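PDB 3K5I: phosphoribosyl-aminoimidazole carboxylase from Aspergillus clavatus, which catalyses the ATP-dependent carboxylation of 5-aminoimidazole ribonucleotide to its N5-carboxy derivative, a step of purine biosynthesis. Local coordinates for residues Ile48-Asp56 / Ser64-Phe74; Ala352-Tyr363 / Met374-Pro382. All blocks are in the same frame, centred on the assembly; numbering follows the deposited sequence. Where two conformers were deposited one is given.

Interaction 1: Ile48-Asp56 / Ser64-Phe74; sequences IQVNVLDAD and SAHDGHVTGSF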
ATOM      1  N   ILE A  48      -7.113   4.814 -11.868  1.00 23.84           N
ATOM      2  CA  ILE A  48      -7.840   6.068 -12.033  1.00 37.19           C
ATOM      3  C   ILE A  48      -6.752   7.122 -12.086  1.00 24.39           C
ATOM      4  O   ILE A  48      -5.888   7.159 -11.228  1.00 10.39           O
ATOM      5  CB  ILE A  48      -8.874   6.379 -10.947  1.00 27.08           C
ATOM      6  CG1 ILE A  48     -10.066   5.564 -11.386  1.00  4.29           C
ATOM      7  CG2 ILE A  48      -9.275   7.921 -10.825  1.00  8.17           C
ATOM      8  CD1 ILE A  48     -10.712   4.909 -10.242  1.00 22.33           C
ATOM      9  N   GLN A  49      -6.844   7.935 -13.127  1.00 28.94           N
ATOM     10  CA  GLN A  49      -5.906   8.998 -13.423  1.00 26.93           C
ATOM     11  C   GLN A  49      -6.150  10.125 -12.491  1.00  8.10           C
ATOM     12  O   GLN A  49      -7.266  10.660 -12.401  1.00 17.48           O
ATOM     13  CB  GLN A  49      -6.069   9.614 -14.822  1.00  9.56           C
ATOM     14  CG  GLN A  49      -4.765  10.343 -15.158  1.00  6.93           C
ATOM     15  CD  GLN A  49      -4.735  10.930 -16.543  1.00 99.75           C
ATOM     16  OE1 GLN A  49      -4.608  10.182 -17.497  1.00 36.51           O
ATOM     17  NE2 GLN A  49      -4.811  12.253 -16.668  1.00 58.40           N
ATOM     18  N   VAL A  50      -5.034  10.440 -11.849  1.00 26.01           N
ATOM     19  CA  VAL A  50      -4.973  11.544 -10.944  1.00  9.78           C
ATOM     20  C   VAL A  50      -4.094  12.705 -11.457  1.00  9.88           C
ATOM     21  O   VAL A  50      -2.848  12.557 -11.521  1.00 20.05           O
ATOM     22  CB  VAL A  50      -4.826  11.121  -9.468  1.00 19.20           C
ATOM     23  CG1 VAL A  50      -4.782  12.391  -8.564  1.00  8.42           C
ATOM     24  CG2 VAL A  50      -6.058  10.271  -9.057  1.00 22.45           C
ATOM     25  N   ASN A  51      -4.715  13.838 -11.861  1.00 12.21           N
ATOM     26  CA  ASN A  51      -3.849  14.975 -12.281  1.00 26.90           C
ATOM     27  C   ASN A  51      -3.626  15.840 -11.054  1.00 33.61           C
ATOM     28  O   ASN A  51      -4.561  16.272 -10.415  1.00 19.38           O
ATOM     29  CB  ASN A  51      -4.447  15.921 -13.295  1.00 20.36           C
ATOM     30  CG  ASN A  51      -4.882  15.167 -14.495  1.00 13.14           C
ATOM     31  OD1 ASN A  51      -4.263  14.159 -14.780  1.00 16.15           O
ATOM     32  ND2 ASN A  51      -6.000  15.539 -15.079  1.00 24.86           N
ATOM     33  N   VAL A  52      -2.394  16.126 -10.687  1.00 26.85           N
ATOM     34  CA  VAL A  52      -2.155  16.903  -9.465  1.00 12.08           C
ATOM     35  C   VAL A  52      -1.760  18.362  -9.583  1.00  7.08           C
ATOM     36  O   VAL A  52      -0.985  18.712 -10.437  1.00 21.98           O
ATOM     37  CB  VAL A  52      -0.848  16.223  -8.870  1.00 19.19           C
ATOM     38  CG1 VAL A  52      -0.499  16.612  -7.464  1.00  9.57           C
ATOM     39  CG2 VAL A  52      -0.987  14.732  -8.930  1.00 23.19           C
ATOM     40  N   LEU A  53      -2.310  19.221  -8.737  1.00 11.65           N
ATOM     41  CA  LEU A  53      -1.876  20.605  -8.819  1.00 18.38           C
ATOM     42  C   LEU A  53      -0.912  20.917  -7.638  1.00  8.74           C
ATOM     43  O   LEU A  53      -1.283  20.862  -6.457  1.00 10.03           O
ATOM     44  CB  LEU A  53      -3.074  21.570  -8.834  1.00 17.22           C
ATOM     45  CG  LEU A  53      -2.731  23.073  -8.930  1.00 38.60           C
ATOM     46  CD1 LEU A  53      -1.716  23.501  -9.993  1.00 10.02           C
ATOM     47  CD2 LEU A  53      -3.965  23.986  -8.941  1.00  7.99           C
ATOM     48  N   ASP A  54       0.339  21.213  -7.948  1.00 12.17           N
ATOM     49  CA  ASP A  54       1.295  21.565  -6.902  1.00 13.36           C
ATOM     50  C   ASP A  54       2.682  21.784  -7.523  1.00 10.85           C
ATOM     51  O   ASP A  54       2.810  21.808  -8.744  1.00 13.04           O
ATOM     52  CB  ASP A  54       1.322  20.479  -5.820  1.00  4.98           C
ATOM     53  CG  ASP A  54       1.959  20.978  -4.520  1.00 36.10           C
ATOM     54  OD1 ASP A  54       2.798  21.918  -4.545  1.00  8.20           O
ATOM     55  OD2 ASP A  54       1.549  20.408  -3.501  1.00 10.85           O
ATOM     56  N   ALA A  55       3.728  21.955  -6.734  1.00  8.00           N
ATOM     57  CA  ALA A  55       5.033  22.119  -7.371  1.00 11.15           C
ATOM     58  C   ALA A  55       5.435  20.869  -8.173  1.00 10.04           C
ATOM     59  O   ALA A  55       4.899  19.794  -8.004  1.00 12.23           O
ATOM     60  CB  ALA A  55       6.053  22.383  -6.334  1.00 10.67           C
ATOM     61  N   ASP A  56       6.372  21.016  -9.104  1.00 22.20           N
ATOM     62  CA  ASP A  56       6.802  19.876  -9.910  1.00 23.47           C
ATOM     63  C   ASP A  56       7.523  18.925  -9.038  1.00 33.11           C
ATOM     64  O   ASP A  56       8.218  19.340  -8.100  1.00 21.44           O
ATOM     65  CB  ASP A  56       7.762  20.201 -11.060  1.00 16.22           C
ATOM     66  CG  ASP A  56       7.025  20.811 -12.203  1.00 99.75           C
ATOM     67  OD1 ASP A  56       5.758  20.767 -12.286  1.00 29.52           O
ATOM     68  OD2 ASP A  56       7.817  21.323 -12.996  1.00 38.05           O
ATOM     69  N   SER A  64       3.088   9.054 -10.136  1.00 20.41           N
ATOM     70  CA  SER A  64       2.045   9.099 -11.132  1.00 17.34           C
ATOM     71  C   SER A  64       2.742   9.692 -12.368  1.00 99.75           C
ATOM     72  O   SER A  64       2.720  10.901 -12.615  1.00 29.13           O
ATOM     73  CB  SER A  64       1.030  10.115 -10.591  1.00  6.79           C
ATOM     74  OG  SER A  64       0.051  10.478 -11.555  1.00 27.62           O
ATOM     75  N   ALA A  65       3.383   8.836 -13.155  1.00 25.15           N
ATOM     76  CA  ALA A  65       4.131   9.277 -14.329  1.00 31.20           C
ATOM     77  C   ALA A  65       3.262   9.425 -15.556  1.00 48.01           C
ATOM     78  O   ALA A  65       3.230   8.476 -16.340  1.00 35.03           O
ATOM     79  CB  ALA A  65       5.199   8.215 -14.652  1.00 12.18           C
ATOM     80  N   HIS A  66       2.592  10.562 -15.743  1.00 15.21           N
ATOM     81  CA  HIS A  66       1.770  10.761 -16.955  1.00 14.51           C
ATOM     82  C   HIS A  66       1.818  12.241 -17.293  1.00 17.41           C
ATOM     83  O   HIS A  66       2.450  13.016 -16.549  1.00 21.72           O
ATOM     84  CB  HIS A  66       0.336  10.247 -16.729  1.00 13.37           C
ATOM     85  CG  HIS A  66      -0.399  10.888 -15.588  1.00 55.88           C
ATOM     86  ND1 HIS A  66      -0.795  12.199 -15.644  1.00 15.76           N
ATOM     87  CD2 HIS A  66      -0.864  10.412 -14.406  1.00 14.78           C
ATOM     88  CE1 HIS A  66      -1.433  12.518 -14.532  1.00 21.65           C
ATOM     89  NE2 HIS A  66      -1.486  11.456 -13.762  1.00  6.65           N
ATOM     90  N   ASP A  67       1.176  12.705 -18.355  1.00 31.53           N
ATOM     91  CA  ASP A  67       1.290  14.153 -18.593  1.00 33.50           C
ATOM     92  C   ASP A  67       0.229  15.129 -18.095  1.00 99.75           C
ATOM     93  O   ASP A  67       0.278  16.312 -18.466  1.00 35.87           O
ATOM     94  CB  ASP A  67       1.648  14.462 -20.048  0.50 99.75           C
ATOM     95  CG  ASP A  67       0.573  14.027 -21.019  0.50  1.00           C
ATOM     96  OD1 ASP A  67      -0.127  14.893 -21.585  0.50 74.71           O
ATOM     97  OD2 ASP A  67       0.451  12.806 -21.234  0.50 21.93           O
ATOM     98  N   GLY A  68      -0.716  14.692 -17.264  1.00 20.53           N
ATOM     99  CA  GLY A  68      -1.758  15.636 -16.850  1.00 20.15           C
ATOM    100  C   GLY A  68      -1.596  16.592 -15.674  1.00 27.78           C
ATOM    101  O   GLY A  68      -2.480  17.411 -15.353  1.00 25.97           O
ATOM    102  N   HIS A  69      -0.484  16.464 -14.969  1.00 21.69           N
ATOM    103  CA  HIS A  69      -0.360  17.326 -13.824  1.00 10.27           C
ATOM    104  C   HIS A  69      -0.261  18.781 -14.298  1.00  6.37           C
ATOM    105  O   HIS A  69       0.052  19.111 -15.444  1.00 99.75           O
ATOM    106  CB  HIS A  69       0.901  16.854 -13.023  1.00 10.87           C
ATOM    107  CG  HIS A  69       0.831  15.433 -12.531  1.00 35.48           C
ATOM    108  ND1 HIS A  69      -0.233  14.956 -11.792  1.00  9.39           N
ATOM    109  CD2 HIS A  69       1.707  14.396 -12.642  1.00  8.89           C
ATOM    110  CE1 HIS A  69      -0.017  13.685 -11.503  1.00  7.75           C
ATOM    111  NE2 HIS A  69       1.156  13.317 -12.001  1.00 12.20           N
ATOM    112  N   VAL A  70      -0.447  19.632 -13.298  1.00 32.93           N
ATOM    113  CA  VAL A  70      -0.303  21.038 -13.521  1.00 10.43           C
ATOM    114  C   VAL A  70       0.700  21.553 -12.543  1.00 21.40           C
ATOM    115  O   VAL A  70       0.568  21.353 -11.347  1.00 15.61           O
ATOM    116  CB  VAL A  70      -1.623  21.741 -13.346  1.00 15.36           C
ATOM    117  CG1 VAL A  70      -1.441  23.202 -13.795  1.00 23.89           C
ATOM    118  CG2 VAL A  70      -2.652  20.957 -14.219  1.00 16.79           C
ATOM    119  N   THR A  71       1.690  22.248 -13.072  1.00 14.75           N
ATOM    120  CA  THR A  71       2.729  22.896 -12.288  1.00 20.68           C
ATOM    121  C   THR A  71       2.252  24.293 -11.801  1.00 38.30           C
ATOM    122  O   THR A  71       1.716  25.094 -12.553  1.00 24.34           O
ATOM    123  CB  THR A  71       3.852  23.145 -13.226  1.00 32.26           C
ATOM    124  OG1 THR A  71       4.278  21.848 -13.677  1.00 28.66           O
ATOM    125  CG2 THR A  71       4.844  23.958 -12.466  1.00 14.64           C
ATOM    126  N   GLY A  72       2.424  24.614 -10.524  1.00 16.14           N
ATOM    127  CA  GLY A  72       1.936  25.901  -9.995  1.00 24.32           C
ATOM    128  C   GLY A  72       1.336  25.563  -8.620  1.00 31.48           C
ATOM    129  O   GLY A  72       1.520  24.434  -8.141  1.00 23.07           O
ATOM    130  N   SER A  73       0.650  26.511  -7.979  1.00 23.20           N
ATOM    131  CA  SER A  73       0.071  26.308  -6.638  1.00 19.38           C
ATOM    132  C   SER A  73      -1.440  26.221  -6.658  1.00 10.35           C
ATOM    133  O   SER A  73      -2.098  26.770  -7.565  1.00 19.76           O
ATOM    134  CB  SER A  73       0.400  27.450  -5.600  1.00  9.97           C
ATOM    135  OG  SER A  73      -0.512  27.489  -4.485  1.00 26.92           O
ATOM    136  N   PHE A  74      -1.926  25.549  -5.606  1.00 11.33           N
ATOM    137  CA  PHE A  74      -3.363  25.366  -5.362  1.00 13.08           C
ATOM    138  C   PHE A  74      -4.036  26.698  -4.886  1.00 10.20           C
ATOM    139  O   PHE A  74      -5.265  26.882  -4.856  1.00  7.96           O
ATOM    140  CB  PHE A  74      -3.506  24.166  -4.407  1.00 22.94           C
ATOM    141  CG  PHE A  74      -2.497  24.164  -3.291  1.00 18.70           C
ATOM    142  CD1 PHE A  74      -1.266  23.518  -3.441  1.00 27.73           C
ATOM    143  CD2 PHE A  74      -2.757  24.853  -2.114  1.00 14.32           C
ATOM    144  CE1 PHE A  74      -0.308  23.544  -2.438  1.00  6.64           C
ATOM    145  CE2 PHE A  74      -1.781  24.914  -1.071  1.00  9.36           C
ATOM    146  CZ  PHE A  74      -0.562  24.220  -1.242  1.00 10.98           C
TER
HETATM  147  O   HOH W   1      -2.398   8.762 -11.991  1.00 24.60           O
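Q49 lays CG over one face of the H66 imidazole, 4.0 Å from the ring centroid and 20° off the normal, and its amide stacks on the ring with the planes 25° apart. On the opposite face sit H69 NE2 and S64 O. The H66 edge carries two bonds in the ring plane: NE2 donates to V50 O at 2.8 Å, meeting that oxygen from above its carbonyl plane, while ND1 accepts from G68 N, fixing the ring's rotation. H66 CE1 lies over one face of H69, toward the rim, and two bonds hold the H69 edge: V52 N to ND1 (2.7 Å) and NE2 to S64 O (2.9 Å). S73 OG, itself bonded to K75 N, lies over the centre of one F74 face. H69 ND1 gives the strand an acceptor just ahead of the parallel pairing, which starts at V70 N to V52 O (3.1 Å) and continues through weak bonds. Strand 70-71 is, within this chain, an edge strand of a five-stranded parallel sheet, next to 49-54, which pairs with 26-30, consistent with a Rossmann-like preATP-grasp domain. On the L53-V70 face, chi1 -180° sends L53 CG beside the carbonyl carbon, and the methyls divide, CD1 3.8 Å from V70 CB and CD2 3.6 Å from S73 O. D54 OD2 accepts from G32 N on the other face, 3.8 Å from F74 CE1.

Interaction 2: Ala352-Tyr363 / Met374-Pro382; sequences ALSIPNASIHLY and MGHITVTAP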
ATOM      1  N   ALA A 352      12.461   2.091  12.778  1.00 14.68           N
ATOM      2  CA  ALA A 352      11.174   1.452  12.466  1.00 10.70           C
ATOM      3  C   ALA A 352      11.388   0.159  11.675  1.00 31.04           C
ATOM      4  O   ALA A 352      10.557  -0.757  11.741  1.00 11.29           O
ATOM      5  CB  ALA A 352      10.275   2.427  11.671  1.00 16.37           C
ATOM      6  N   LEU A 353      12.486   0.092  10.908  1.00 18.73           N
ATOM      7  CA  LEU A 353      12.727  -1.112  10.115  1.00 24.82           C
ATOM      8  C   LEU A 353      12.762  -2.304  11.047  1.00 11.32           C
ATOM      9  O   LEU A 353      12.509  -3.453  10.655  1.00 15.70           O
ATOM     10  CB  LEU A 353      14.072  -1.031   9.411  1.00  9.30           C
ATOM     11  CG  LEU A 353      14.137  -0.174   8.165  1.00 36.12           C
ATOM     12  CD1 LEU A 353      15.641  -0.123   7.811  1.00  7.12           C
ATOM     13  CD2 LEU A 353      13.296  -0.714   7.020  1.00  4.49           C
ATOM     14  N   SER A 354      13.091  -2.054  12.313  1.00 13.16           N
ATOM     15  CA  SER A 354      13.153  -3.199  13.225  1.00 18.60           C
ATOM     16  C   SER A 354      11.992  -3.376  14.167  1.00 27.86           C
ATOM     17  O   SER A 354      12.103  -4.209  15.051  1.00 17.87           O
ATOM     18  CB  SER A 354      14.304  -3.003  14.215  1.00 42.94           C
ATOM     19  OG  SER A 354      15.532  -3.374  13.648  1.00 23.10           O
ATOM     20  N   ILE A 355      10.944  -2.572  14.092  1.00 14.72           N
ATOM     21  CA  ILE A 355       9.831  -2.773  15.028  1.00 11.42           C
ATOM     22  C   ILE A 355       8.973  -3.897  14.443  1.00 16.25           C
ATOM     23  O   ILE A 355       8.771  -3.947  13.224  1.00 14.61           O
ATOM     24  CB  ILE A 355       9.102  -1.479  15.217  1.00  8.19           C
ATOM     25  CG1 ILE A 355      10.129  -0.430  15.649  1.00 13.95           C
ATOM     26  CG2 ILE A 355       7.927  -1.707  16.118  1.00  9.08           C
ATOM     27  CD1 ILE A 355      10.655  -0.489  17.133  1.00 13.59           C
ATOM     28  N   PRO A 356       8.513  -4.857  15.253  1.00 14.07           N
ATOM     29  CA  PRO A 356       7.754  -5.912  14.560  1.00  9.93           C
ATOM     30  C   PRO A 356       6.460  -5.228  14.092  1.00 20.14           C
ATOM     31  O   PRO A 356       5.984  -4.337  14.785  1.00  9.54           O
ATOM     32  CB  PRO A 356       7.480  -6.993  15.645  1.00 29.90           C
ATOM     33  CG  PRO A 356       8.315  -6.592  16.848  1.00 10.18           C
ATOM     34  CD  PRO A 356       8.846  -5.178  16.667  1.00 16.23           C
ATOM     35  N   ASN A 357       5.862  -5.661  12.979  1.00 12.31           N
ATOM     36  CA  ASN A 357       4.568  -5.110  12.505  1.00 29.18           C
ATOM     37  C   ASN A 357       4.442  -3.659  12.157  1.00 17.30           C
ATOM     38  O   ASN A 357       3.347  -3.118  12.078  1.00 14.17           O
ATOM     39  CB  ASN A 357       3.483  -5.382  13.554  1.00 18.32           C
ATOM     40  CG  ASN A 357       3.330  -6.865  13.784  1.00 56.03           C
ATOM     41  OD1 ASN A 357       3.980  -7.646  13.056  1.00 15.01           O
ATOM     42  ND2 ASN A 357       2.482  -7.268  14.736  1.00 20.88           N
ATOM     43  N   ALA A 358       5.583  -3.034  11.922  1.00 14.06           N
ATOM     44  CA  ALA A 358       5.562  -1.629  11.669  1.00 10.60           C
ATOM     45  C   ALA A 358       5.580  -1.314  10.190  1.00 29.35           C
ATOM     46  O   ALA A 358       6.481  -1.739   9.463  1.00 25.77           O
ATOM     47  CB  ALA A 358       6.769  -1.049  12.398  1.00 18.45           C
ATOM     48  N   SER A 359       4.578  -0.560   9.738  1.00 20.56           N
ATOM     49  CA  SER A 359       4.543  -0.241   8.326  1.00 23.23           C
ATOM     50  C   SER A 359       5.108   1.157   8.212  1.00 21.67           C
ATOM     51  O   SER A 359       4.604   2.069   8.856  1.00 10.39           O
ATOM     52  CB  SER A 359       3.094  -0.335   7.829  0.50  1.00           C
ATOM     53  OG  SER A 359       2.837   0.371   6.633  0.50  4.11           O
ATOM     54  N   ILE A 360       6.153   1.285   7.394  1.00 14.89           N
ATOM     55  CA  ILE A 360       6.797   2.577   7.222  1.00  8.97           C
ATOM     56  C   ILE A 360       6.344   3.372   6.005  1.00 14.80           C
ATOM     57  O   ILE A 360       6.300   2.823   4.939  1.00  3.71           O
ATOM     58  CB  ILE A 360       8.327   2.404   7.119  1.00  8.06           C
ATOM     59  CG1 ILE A 360       8.890   1.674   8.374  1.00  9.53           C
ATOM     60  CG2 ILE A 360       8.948   3.740   6.747  1.00 19.71           C
ATOM     61  CD1 ILE A 360      10.100   0.730   8.357  1.00 30.14           C
ATOM     62  N   HIS A 361       6.033   4.658   6.176  1.00  6.81           N
ATOM     63  CA  HIS A 361       5.608   5.499   5.090  1.00 22.99           C
ATOM     64  C   HIS A 361       6.408   6.752   5.168  1.00 14.22           C
ATOM     65  O   HIS A 361       6.138   7.571   6.061  1.00  8.67           O
ATOM     66  CB  HIS A 361       4.140   5.938   5.324  1.00 26.02           C
ATOM     67  CG  HIS A 361       3.167   4.801   5.298  1.00 39.75           C
ATOM     68  ND1 HIS A 361       2.260   4.643   4.272  1.00 22.05           N
ATOM     69  CD2 HIS A 361       2.960   3.773   6.164  1.00 14.93           C
ATOM     70  CE1 HIS A 361       1.553   3.546   4.495  1.00 25.96           C
ATOM     71  NE2 HIS A 361       1.961   2.998   5.627  1.00 32.46           N
ATOM     72  N   LEU A 362       7.306   6.941   4.211  1.00 18.59           N
ATOM     73  CA  LEU A 362       8.082   8.189   4.130  1.00  1.00           C
ATOM     74  C   LEU A 362       7.381   8.938   2.988  1.00 17.82           C
ATOM     75  O   LEU A 362       7.003   8.364   1.955  1.00  1.00           O
ATOM     76  CB  LEU A 362       9.531   7.930   3.668  1.00  1.00           C
ATOM     77  CG  LEU A 362      10.272   7.190   4.780  1.00 17.91           C
ATOM     78  CD1 LEU A 362      11.605   6.559   4.352  1.00 23.65           C
ATOM     79  CD2 LEU A 362      10.466   8.209   5.916  1.00 33.24           C
ATOM     80  N   TYR A 363       7.255  10.249   3.184  1.00 24.25           N
ATOM     81  CA  TYR A 363       6.621  11.175   2.251  1.00 11.55           C
ATOM     82  C   TYR A 363       7.380  11.700   1.018  1.00 15.24           C
ATOM     83  O   TYR A 363       6.729  12.359   0.187  1.00 15.23           O
ATOM     84  CB  TYR A 363       6.114  12.407   3.005  1.00  2.70           C
ATOM     85  CG  TYR A 363       5.060  11.963   4.037  1.00 21.41           C
ATOM     86  CD1 TYR A 363       4.687  12.789   5.091  1.00 18.53           C
ATOM     87  CD2 TYR A 363       4.452  10.701   3.963  1.00 15.36           C
ATOM     88  CE1 TYR A 363       3.799  12.314   6.069  1.00 15.39           C
ATOM     89  CE2 TYR A 363       3.513  10.236   4.944  1.00 24.50           C
ATOM     90  CZ  TYR A 363       3.181  11.060   5.988  1.00 15.30           C
ATOM     91  OH  TYR A 363       2.242  10.692   6.979  1.00 18.21           O
ATOM     92  N   MET A 374       7.254  14.467   7.964  1.00 22.29           N
ATOM     93  CA  MET A 374       8.033  13.790   6.973  1.00  3.84           C
ATOM     94  C   MET A 374       7.713  12.358   6.610  1.00 16.95           C
ATOM     95  O   MET A 374       8.249  11.816   5.622  1.00  9.48           O
ATOM     96  CB  MET A 374       9.434  13.832   7.599  1.00 15.76           C
ATOM     97  CG  MET A 374       9.958  15.284   7.830  1.00  7.65           C
ATOM     98  SD  MET A 374       9.872  16.382   6.415  1.00 20.90           S
ATOM     99  CE  MET A 374      11.028  15.776   5.007  1.00  4.03           C
ATOM    100  N   GLY A 375       6.845  11.724   7.397  1.00  2.76           N
ATOM    101  CA  GLY A 375       6.487  10.363   7.098  1.00  1.00           C
ATOM    102  C   GLY A 375       5.716   9.894   8.377  1.00 13.67           C
ATOM    103  O   GLY A 375       5.449  10.704   9.247  1.00 14.36           O
ATOM    104  N   HIS A 376       5.298   8.634   8.461  1.00 10.06           N
ATOM    105  CA  HIS A 376       4.584   8.023   9.582  1.00 25.52           C
ATOM    106  C   HIS A 376       4.854   6.542   9.570  1.00 17.86           C
ATOM    107  O   HIS A 376       5.234   5.999   8.539  1.00  6.16           O
ATOM    108  CB  HIS A 376       3.083   8.317   9.631  1.00 19.34           C
ATOM    109  CG  HIS A 376       2.254   7.525   8.651  1.00  8.58           C
ATOM    110  ND1 HIS A 376       1.864   8.056   7.439  1.00 14.14           N
ATOM    111  CD2 HIS A 376       1.671   6.296   8.722  1.00  6.85           C
ATOM    112  CE1 HIS A 376       1.084   7.196   6.804  1.00  7.01           C
ATOM    113  NE2 HIS A 376       0.957   6.108   7.556  1.00  8.41           N
ATOM    114  N   ILE A 377       4.706   5.933  10.748  1.00 12.19           N
ATOM    115  CA  ILE A 377       4.924   4.508  10.931  1.00 22.43           C
ATOM    116  C   ILE A 377       3.627   4.049  11.535  1.00 24.48           C
ATOM    117  O   ILE A 377       3.060   4.700  12.437  1.00 16.32           O
ATOM    118  CB  ILE A 377       5.857   4.137  12.075  1.00 34.66           C
ATOM    119  CG1 ILE A 377       7.140   4.933  11.945  1.00 22.16           C
ATOM    120  CG2 ILE A 377       6.138   2.595  12.043  1.00 10.76           C
ATOM    121  CD1 ILE A 377       7.666   4.826  10.552  1.00  8.44           C
ATOM    122  N   THR A 378       3.148   2.932  11.010  1.00 17.94           N
ATOM    123  CA  THR A 378       1.907   2.448  11.605  1.00  3.73           C
ATOM    124  C   THR A 378       2.190   1.047  12.131  1.00 12.10           C
ATOM    125  O   THR A 378       2.608   0.187  11.360  1.00  5.33           O
ATOM    126  CB  THR A 378       0.689   2.379  10.606  1.00 14.56           C
ATOM    127  OG1 THR A 378       0.200   3.671  10.302  1.00 17.84           O
ATOM    128  CG2 THR A 378      -0.519   1.726  11.276  1.00  9.23           C
ATOM    129  N   VAL A 379       1.897   0.823  13.404  1.00 10.42           N
ATOM    130  CA  VAL A 379       2.093  -0.548  13.952  1.00 25.31           C
ATOM    131  C   VAL A 379       0.774  -1.262  14.344  1.00 14.50           C
ATOM    132  O   VAL A 379      -0.089  -0.716  15.064  1.00 15.66           O
ATOM    133  CB  VAL A 379       3.070  -0.494  15.146  1.00 40.66           C
ATOM    134  CG1 VAL A 379       3.256  -1.842  15.809  1.00 18.81           C
ATOM    135  CG2 VAL A 379       4.377   0.023  14.659  1.00 11.18           C
ATOM    136  N   THR A 380       0.579  -2.485  13.854  1.00  5.79           N
ATOM    137  CA  THR A 380      -0.671  -3.194  14.183  1.00  8.50           C
ATOM    138  C   THR A 380      -0.373  -4.332  15.193  1.00 20.50           C
ATOM    139  O   THR A 380       0.772  -4.637  15.512  1.00 34.53           O
ATOM    140  CB  THR A 380      -1.160  -3.869  12.909  1.00 28.29           C
ATOM    141  OG1 THR A 380      -0.089  -4.666  12.382  1.00 18.01           O
ATOM    142  CG2 THR A 380      -1.426  -2.844  11.859  1.00 18.42           C
ATOM    143  N   ALA A 381      -1.413  -4.984  15.687  1.00 30.22           N
ATOM    144  CA  ALA A 381      -1.246  -6.101  16.594  1.00 14.65           C
ATOM    145  C   ALA A 381      -2.625  -6.594  16.981  1.00 15.89           C
ATOM    146  O   ALA A 381      -3.603  -5.834  16.938  1.00 12.29           O
ATOM    147  CB  ALA A 381      -0.345  -5.835  17.755  1.00 12.29           C
ATOM    148  N   PRO A 382      -2.724  -7.887  17.308  1.00 18.12           N
ATOM    149  CA  PRO A 382      -4.055  -8.412  17.625  1.00 11.33           C
ATOM    150  C   PRO A 382      -4.619  -7.693  18.840  1.00 11.77           C
ATOM    151  O   PRO A 382      -5.807  -7.742  19.007  1.00 10.06           O
ATOM    152  CB  PRO A 382      -3.843  -9.914  17.864  1.00  8.72           C
ATOM    153  CG  PRO A 382      -2.332 -10.200  17.565  1.00 28.17           C
ATOM    154  CD  PRO A 382      -1.764  -8.940  16.935  1.00 31.85           C
TER
HETATM  155  O   HOH W   2       1.358  -2.929   9.997  1.00 32.44           O
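H361 and H376, a hydrogen-bonded pair of an antiparallel hairpin, stack their imidazoles in an offset fashion, centroids 4.2 Å apart and planes at 12°. Followed outward, H361 begins with CB over the H376 ring, 3.8 Å from its centroid. CG and CD2 then lie above H376 NE2, each at 3.4 Å; ND1 faces H376 CE1 and CE1 faces H376 NE2, both at longer range; and the tip, NE2, bonds to E301 OE2, which also binds S359 OG. H376 has CG wedged between its backbone N and carbonyl carbon (chi1 77°), and its ND1 and Y363 OH share a 2.7 Å hydrogen bond, in which either could be the donor, near the plane of both rings; H297 also stacks on H376. Y363 in turn rests one face on G375, whose CA is 3.4 Å from the ring centroid. This approach falls at a classic beta bulge, M374 and G375 both facing I336. On the opposite side of the hairpin, I377 CD1 reaches A352 CB at 3.7 Å. Two buried imidazoles are thus stacked, one bonded outward to E301 and the other to Y363 OH, and the E301 carboxylate probably favours a proton on H361 NE2 and polarises the stacked ring.

In the fold
Interaction 1 is complete in the chain well before interaction 2 begins; the first belongs to the preATP-grasp domain, the second to the C-terminal domain. Their centres lie 28 Å apart and their nearest atoms about 10 Å, without touching. They share no sheet: interaction 1 forms one edge of the five-stranded parallel sheet, whereas the hairpin of interaction 2 ends the eight-stranded antiparallel sheet, with 358-362 outermost. Both approach the bound 5-aminoimidazole ribonucleotide, the D54 side chain to about 5 Å and that of M374 to about 6 Å, consistent with a ligand site to which these two domains and the ATP-grasp domain all contribute residues. Both also meet the second subunit, at A65 in interaction 1 and, for example, at N357 and L362 in interaction 2.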